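Local coordinates for NYN domain-containing protein (Vibrio parahaemolyticus, PDB 2QIP) that is of unknown function but carries an NYN domain of the PIN-like type, which suggests that it may act as an RNA nuclease, at the interface of chains A and B. Numbering follows the deposited sequence. Chains: chain A/B, Protein of unknown function VPA0982.

Contact 1: the interface of chains A and B. Residues chain A 80-81, 83, 94, 96; chain B 119-120, 123.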
# COMPACT_ATOMS: atom_id res chain seq x y z
N LYS A 80 0.01 -11.63 -8.46
CA LYS A 80 -0.06 -11.48 -7.02
C LYS A 80 0.25 -12.80 -6.31
O LYS A 80 -0.32 -13.84 -6.67
CB LYS A 80 -1.42 -10.94 -6.59
CG LYS A 80 -1.39 -10.51 -5.14
CD LYS A 80 -2.64 -9.80 -4.71
CE LYS A 80 -2.46 -9.28 -3.29
NZ LYS A 80 -3.74 -8.79 -2.76
N PRO A 81 1.16 -12.78 -5.33
CA PRO A 81 1.38 -14.00 -4.55
C PRO A 81 0.11 -14.41 -3.82
O PRO A 81 -0.66 -13.57 -3.38
CB PRO A 81 2.44 -13.60 -3.52
CG PRO A 81 3.07 -12.33 -4.07
CD PRO A 81 2.04 -11.67 -4.89
N ILE A 83 -2.21 -15.21 -0.91
CA ILE A 83 -2.31 -14.67 0.45
C ILE A 83 -3.53 -15.28 1.09
O ILE A 83 -4.65 -15.06 0.64
CB ILE A 83 -2.40 -13.11 0.45
CG1 ILE A 83 -1.08 -12.49 -0.07
CG2 ILE A 83 -2.69 -12.61 1.88
CD1 ILE A 83 -1.09 -10.99 -0.25
N TRP A 94 -3.62 -4.85 -5.09
CA TRP A 94 -2.18 -4.72 -5.33
C TRP A 94 -1.61 -3.41 -4.75
O TRP A 94 -0.48 -3.04 -5.07
CB TRP A 94 -1.90 -4.77 -6.83
CG TRP A 94 -1.30 -6.04 -7.37
CD1 TRP A 94 -1.87 -6.89 -8.28
CD2 TRP A 94 0.00 -6.55 -7.08
NE1 TRP A 94 -1.01 -7.92 -8.56
CE2 TRP A 94 0.16 -7.74 -7.85
CE3 TRP A 94 1.06 -6.14 -6.25
CZ2 TRP A 94 1.34 -8.49 -7.82
CZ3 TRP A 94 2.23 -6.89 -6.22
CH2 TRP A 94 2.35 -8.06 -7.00
N VAL A 96 -0.38 -2.47 -1.80
CA VAL A 96 0.88 -2.58 -1.06
C VAL A 96 2.04 -2.81 -2.05
O VAL A 96 3.06 -2.12 -1.98
CB VAL A 96 0.85 -3.69 0.04
CG1 VAL A 96 2.26 -3.92 0.60
CG2 VAL A 96 -0.13 -3.29 1.17
N GLY B 119 -3.52 -9.55 5.44
CA GLY B 119 -2.52 -10.32 4.73
C GLY B 119 -1.84 -9.58 3.60
O GLY B 119 -0.76 -9.99 3.16
N ASP B 120 -2.43 -8.50 3.09
CA ASP B 120 -1.73 -7.75 2.04
C ASP B 120 -0.40 -7.19 2.54
O ASP B 120 0.50 -6.91 1.75
CB ASP B 120 -2.59 -6.65 1.44
CG ASP B 120 -3.53 -7.18 0.37
OD1 ASP B 120 -3.18 -8.21 -0.25
OD2 ASP B 120 -4.62 -6.59 0.17
N LEU B 123 3.52 -8.64 1.73
CA LEU B 123 4.53 -8.15 0.79
C LEU B 123 5.44 -7.12 1.44
O LEU B 123 6.64 -7.02 1.10
CB LEU B 123 3.90 -7.56 -0.47
CG LEU B 123 3.48 -8.58 -1.55
CD1 LEU B 123 2.32 -9.45 -1.09
CD2 LEU B 123 3.11 -7.85 -2.83

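Contact 2: the interface of chains A and B. Residues chain A 145-148, 150; chain B 84, 86.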
# COMPACT_ATOMS: atom_id res chain seq x y z
N THR A 145 -12.18 7.86 -11.34
CA THR A 145 -10.89 8.22 -10.75
C THR A 145 -11.07 9.28 -9.68
O THR A 145 -11.79 10.27 -9.86
CB THR A 145 -9.92 8.75 -11.82
OG1 THR A 145 -9.63 7.68 -12.73
CG2 THR A 145 -8.59 9.22 -11.22
N SER A 146 -10.40 9.08 -8.55
CA SER A 146 -10.45 10.04 -7.46
C SER A 146 -9.97 11.41 -7.88
O SER A 146 -8.87 11.51 -8.43
CB SER A 146 -9.53 9.54 -6.36
OG SER A 146 -9.38 10.51 -5.35
N GLN A 147 -10.73 12.46 -7.55
CA GLN A 147 -10.29 13.82 -7.87
C GLN A 147 -9.01 14.19 -7.12
O GLN A 147 -8.18 14.97 -7.61
CB GLN A 147 -11.39 14.88 -7.61
CG GLN A 147 -11.06 16.24 -8.19
CD GLN A 147 -10.92 16.21 -9.71
OE1 GLN A 147 -11.74 15.59 -10.41
NE2 GLN A 147 -9.90 16.88 -10.23
N THR A 148 -8.84 13.61 -5.93
CA THR A 148 -7.64 13.89 -5.13
C THR A 148 -6.41 13.37 -5.84
O THR A 148 -5.38 14.04 -5.87
CB THR A 148 -7.79 13.24 -3.74
OG1 THR A 148 -9.01 13.71 -3.14
CG2 THR A 148 -6.61 13.54 -2.84
N ILE A 150 -6.16 12.87 -9.16
CA ILE A 150 -5.98 13.72 -10.35
C ILE A 150 -5.25 15.01 -9.97
O ILE A 150 -4.30 15.41 -10.64
CB ILE A 150 -7.35 14.04 -11.00
CG1 ILE A 150 -7.95 12.77 -11.62
CG2 ILE A 150 -7.21 15.13 -12.08
CD1 ILE A 150 -9.39 12.93 -12.09
N GLN B 84 -11.12 12.02 -2.26
CA GLN B 84 -12.37 12.01 -3.02
C GLN B 84 -12.58 10.64 -3.68
O GLN B 84 -11.63 10.02 -4.15
CB GLN B 84 -12.32 13.12 -4.07
CG GLN B 84 -13.67 13.52 -4.64
CD GLN B 84 -14.14 12.62 -5.78
OE1 GLN B 84 -13.34 12.03 -6.52
NE2 GLN B 84 -15.46 12.51 -5.93
N ARG B 86 -14.91 8.29 -6.47
CA ARG B 86 -15.89 8.22 -7.57
C ARG B 86 -16.30 6.78 -7.88
O ARG B 86 -17.32 6.56 -8.53
CB ARG B 86 -15.33 8.87 -8.85
CG ARG B 86 -15.38 10.39 -8.86
CD ARG B 86 -15.08 10.97 -10.23
NE ARG B 86 -15.19 12.43 -10.21
CZ ARG B 86 -14.16 13.28 -10.26
NH1 ARG B 86 -12.91 12.84 -10.37
NH2 ARG B 86 -14.39 14.59 -10.22

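Contact 1: the interface of chains A and B
B:Leu123 reaches into chain A with its two methyl groups spread in different directions. CD2 of B:Leu123 approaches the benzo edge of the A:Trp94 indole obliquely, outside the ring outline, 3.6 Å from CZ3, and the two side chains meet at about a right angle. The other branch turns to the tip of A:Ile83, where CD1 of B:Leu123 meets CD1 of A:Ile83 at 3.8 Å, and passes the ring carbon CG of A:Pro81 more loosely. CG beside the backbone N of B:Leu123 (chi1 -81°) places this fork between the indole and the isoleucine, while CB keeps to the A:Val96 side. The indole is backed within its own chain by A:Lys80, whose CG lies 4.1 Å above the ring plane towards the rim. From there the lysine continues fully extended, and NZ of A:Lys80 forms a salt bridge and hydrogen bond of 2.6 Å with the carboxylate oxygen OD1 of B:Asp120. The ammonium comes from the syn side of that oxygen, 26° out of the carboxylate plane, and the two side chains cross nearly perpendicularly. A:Ile83 borders the same carboxylate with its CD1, 3.5 Å from OD1 of B:Asp120, while its CG2 branch lies 3.7 Å from CA of B:Gly119. A:Val96 comes to the main chain instead: CG1 and CG2 are each 3.7 Å from the carbonyl O of B:Asp120, so the two valine branches straddle that oxygen. An ionic pair thus borders an apolar packing, and the extended lysine serves both. B:Gly119 and B:Asp120 belong to the family's SGDGDF motif, so the acidic site of NYN/PIN-like nucleases is probably near. In chain A the site joins the loop after strand 76-79 to the start of helix 95-105. In chain B it takes in the 3-10 turn 119-121 and the beginning of helix 122-132.

Contact 2: the interface of chains A and B
A:Thr145 and A:Ser146 run in extended conformation into the first turn of helix 147-152, and the loop of B:Gln84, itself extended, is bonded to this helix start by both its main chain and its side chain. The hydroxyl OG of A:Ser146 donates to the carbonyl O of B:Gln84 at 2.6 Å, tilted from the carbonyl plane. In return, the backbone N of B:Gln84 gives an almost straight bond (177° at H) to OG1 of A:Thr148, 2.8 Å away. The B:Gln84 side chain bends at chi2 and brings its amide oxygen OE1 to the backbone N of A:Gln147, again at 2.8 Å. The partner chain thereby satisfies the N-H of A:Gln147 in the first helical turn, and the glutamine residue is gripped through N, O and OE1. A:Gln147 and B:Arg86 lie side by side and point the same way, with amide and guanidinium planes turned 83° apart. Both terminal guanidinium nitrogens converge end-on on one atom, the amide oxygen OE1 of A:Gln147. NH2 of B:Arg86 is 2.8 Å from OE1 of A:Gln147, in the carbonyl plane and on a lone pair. NH1 of B:Arg86, 3.0 Å from OE1 of A:Gln147, is tilted from that plane. A bend at chi2 (63°) folds the A:Gln147 chain so that OE1 faces the arginine. NH1 of B:Arg86 also donates to the carbonyl O of A:Thr145 at 2.8 Å, approaching nearly along the C=O axis. Both acceptors lie at the edge of the guanidinium, within or near its plane, which fixes the rotation of the group; OE1 of B:Gln84 stands over one face, towards the rim. The site is thus a mainly polar clasp in which a loop of one chain grips a helix N-terminus of the other. Just beyond the guanidinium edge, slightly out of its plane away from OE1 of B:Gln84, the methyl CD1 of A:Ile150 lies 3.9 Å from NH1 of B:Arg86.

The C-alpha centres of contact 1 and contact 2 are about 24 Å apart, yet both draw on the same loop after strand 76-79. Chain A supplies its earlier part, residues 80, 81 and 83, to contact 1, and chain B supplies residues 84 and 86 to contact 2. Two-fold symmetry repeats both contacts with the chains exchanged, so each loop runs across its partner from the acidic turn 119-121 to the start of helix 147-152. Contact 1 adds apolar packing and a salt bridge, contact 2 directional polar bonds. Such reciprocal loop contacts may reflect a genuine dimer, though the structure alone does not show this.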